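Local coordinates for polyhedrin (Uranotaenia sapphirina cypovirus, PDB 4ZQX), which forms the crystalline matrix of the cypovirus occlusion body, in which virus particles are embedded, and binds ATP in its crystals, at residues A33-G38 with R97-L102. Sequence-based numbering, arbitrary orientation.
Sequences AEYPEG and RIPKKL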
loop_
_atom_site.group_PDB
_atom_site.type_symbol
_atom_site.label_atom_id
_atom_site.label_comp_id
_atom_site.label_asym_id
_atom_site.label_seq_id
_atom_site.Cartn_x
_atom_site.Cartn_y
_atom_site.Cartn_z
ATOM N N ALA A 33 -2.937 19.127 5.978
ATOM C CA ALA A 33 -4.346 19.498 6.038
ATOM C C ALA A 33 -4.577 20.335 7.291
ATOM O O ALA A 33 -4.166 19.946 8.369
ATOM C CB ALA A 33 -5.228 18.239 6.080
ATOM N N GLU A 34 -5.228 21.481 7.138
ATOM C CA GLU A 34 -5.556 22.348 8.270
ATOM C C GLU A 34 -7.082 22.417 8.385
ATOM O O GLU A 34 -7.783 22.579 7.387
ATOM C CB GLU A 34 -4.937 23.747 8.098
ATOM C CG GLU A 34 -5.149 24.665 9.327
ATOM C CD GLU A 34 -4.388 26.000 9.285
ATOM O OE1 GLU A 34 -4.900 26.977 9.882
ATOM O OE2 GLU A 34 -3.284 26.085 8.693
ATOM N N TYR A 35 -7.581 22.286 9.610
ATOM C CA TYR A 35 -9.014 22.186 9.875
ATOM C C TYR A 35 -9.531 23.467 10.546
ATOM O O TYR A 35 -8.745 24.325 10.944
ATOM C CB TYR A 35 -9.260 20.929 10.730
ATOM C CG TYR A 35 -8.733 19.686 10.042
ATOM C CD1 TYR A 35 -9.530 18.961 9.162
ATOM C CD2 TYR A 35 -7.429 19.256 10.237
ATOM C CE1 TYR A 35 -9.058 17.830 8.525
ATOM C CE2 TYR A 35 -6.943 18.125 9.604
ATOM C CZ TYR A 35 -7.754 17.422 8.743
ATOM O OH TYR A 35 -7.272 16.302 8.112
ATOM N N PRO A 36 -10.854 23.609 10.653
ATOM C CA PRO A 36 -11.415 24.877 11.137
ATOM C C PRO A 36 -10.906 25.375 12.510
ATOM O O PRO A 36 -10.724 26.591 12.636
ATOM C CB PRO A 36 -12.924 24.608 11.149
ATOM C CG PRO A 36 -13.127 23.625 10.056
ATOM C CD PRO A 36 -11.894 22.734 10.078
ATOM N N GLU A 37 -10.658 24.494 13.486
ATOM C CA GLU A 37 -10.153 24.939 14.795
ATOM C C GLU A 37 -8.626 25.037 14.827
ATOM O O GLU A 37 -8.025 25.278 15.887
ATOM C CB GLU A 37 -10.705 24.039 15.918
ATOM C CG GLU A 37 -12.189 24.311 16.159
ATOM C CD GLU A 37 -12.796 23.553 17.323
ATOM O OE1 GLU A 37 -12.210 22.539 17.764
ATOM O OE2 GLU A 37 -13.894 23.977 17.786
ATOM N N GLY A 38 -8.002 24.894 13.658
ATOM C CA GLY A 38 -6.570 25.165 13.500
ATOM C C GLY A 38 -5.666 23.961 13.655
ATOM O O GLY A 38 -4.436 24.059 13.530
ATOM N N ARG A 97 -14.908 18.606 10.361
ATOM C CA ARG A 97 -13.833 17.612 10.235
ATOM C C ARG A 97 -13.224 17.559 8.844
ATOM O O ARG A 97 -12.354 16.730 8.575
ATOM C CB ARG A 97 -14.353 16.214 10.609
ATOM C CG ARG A 97 -14.744 16.104 12.092
ATOM C CD ARG A 97 -15.230 14.704 12.502
ATOM N NE ARG A 97 -15.557 14.668 13.927
ATOM C CZ ARG A 97 -14.654 14.564 14.900
ATOM N NH1 ARG A 97 -13.360 14.452 14.607
ATOM N NH2 ARG A 97 -15.047 14.570 16.174
ATOM N N ILE A 98 -13.688 18.441 7.966
ATOM C CA ILE A 98 -13.186 18.509 6.598
ATOM C C ILE A 98 -12.111 19.598 6.588
ATOM O O ILE A 98 -12.284 20.631 7.234
ATOM C CB ILE A 98 -14.342 18.819 5.613
ATOM C CG1 ILE A 98 -15.364 17.675 5.632
ATOM C CG2 ILE A 98 -13.845 19.004 4.195
ATOM C CD1 ILE A 98 -16.645 17.996 4.929
ATOM N N PRO A 99 -10.995 19.374 5.877
ATOM C CA PRO A 99 -9.979 20.435 5.851
ATOM C C PRO A 99 -10.511 21.719 5.222
ATOM O O PRO A 99 -11.313 21.652 4.282
ATOM C CB PRO A 99 -8.877 19.858 4.952
ATOM C CG PRO A 99 -9.129 18.364 4.913
ATOM C CD PRO A 99 -10.583 18.178 5.108
ATOM N N LYS A 100 -10.070 22.861 5.742
ATOM C CA LYS A 100 -10.311 24.148 5.116
ATOM C C LYS A 100 -9.326 24.387 3.997
ATOM O O LYS A 100 -9.659 25.003 2.992
ATOM C CB LYS A 100 -10.095 25.276 6.116
ATOM C CG LYS A 100 -11.214 25.521 7.077
ATOM C CD LYS A 100 -11.025 26.888 7.728
ATOM C CE LYS A 100 -11.667 28.015 6.903
ATOM N NZ LYS A 100 -13.169 27.906 6.822
ATOM N N LYS A 101 -8.094 23.928 4.209
ATOM C CA LYS A 101 -6.978 24.234 3.332
ATOM C C LYS A 101 -6.050 23.028 3.244
ATOM O O LYS A 101 -5.857 22.320 4.232
ATOM C CB LYS A 101 -6.209 25.425 3.911
ATOM C CG LYS A 101 -4.915 25.748 3.185
ATOM C CD LYS A 101 -4.323 27.111 3.602
ATOM C CE LYS A 101 -3.712 27.068 4.994
ATOM N NZ LYS A 101 -2.945 28.318 5.321
ATOM N N LEU A 102 -5.470 22.815 2.063
ATOM C CA LEU A 102 -4.400 21.835 1.880
ATOM C C LEU A 102 -3.162 22.532 1.357
ATOM O O LEU A 102 -3.262 23.406 0.489
ATOM C CB LEU A 102 -4.806 20.753 0.892
ATOM C CG LEU A 102 -6.002 19.886 1.254
ATOM C CD1 LEU A 102 -6.394 18.992 0.090
ATOM C CD2 LEU A 102 -5.669 19.059 2.458
HETATM O O HOH W 1 -1.913 28.290 8.241
#
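The carbonyl oxygen of Glu34 takes two backbone N-H groups from consecutive residues: a short bond from Lys100 N at 2.8 Å and a weak one from Lys101 N at 3.5 Å. Two residues thus sit opposite one, a classic beta bulge, formed where strand 101-107 begins beside the end of strand 27-34 in the antiparallel six-stranded sheet. The pairing is completed by Glu34 N, which gives a nearly straight bond (174°) to Lys101 O. On one face the side chains of Glu34 and Lys101 run side by side in the same direction, each CG anti to its backbone N (chi1 -175° and 173°) and beside its carbonyl carbon. Their charged ends stop short of a salt bridge, with OE2 of Glu34 4.1 Å from NZ of Lys101; one water spans them, donating to OE2 and accepting from NZ. On the other face, Ala33 CB touches CD2 of Leu102 at 3.7 Å. Past the strand end, the Tyr35 ring lies alongside Pro99, its CE1 3.7 Å from Pro99 CG, while its hydroxyl is hydrogen-bonded to Leu60 O. Pro36 crosses Lys100 obliquely, their CG atoms 4.0 Å apart, and a type I turn from Tyr35 to Gly38 reverses the chain toward strand 40-47. The join thus rests on backbone bonds and apolar contacts, while the opposite charges of Glu34 and Lys101, linked through water, would probably attract only moderately.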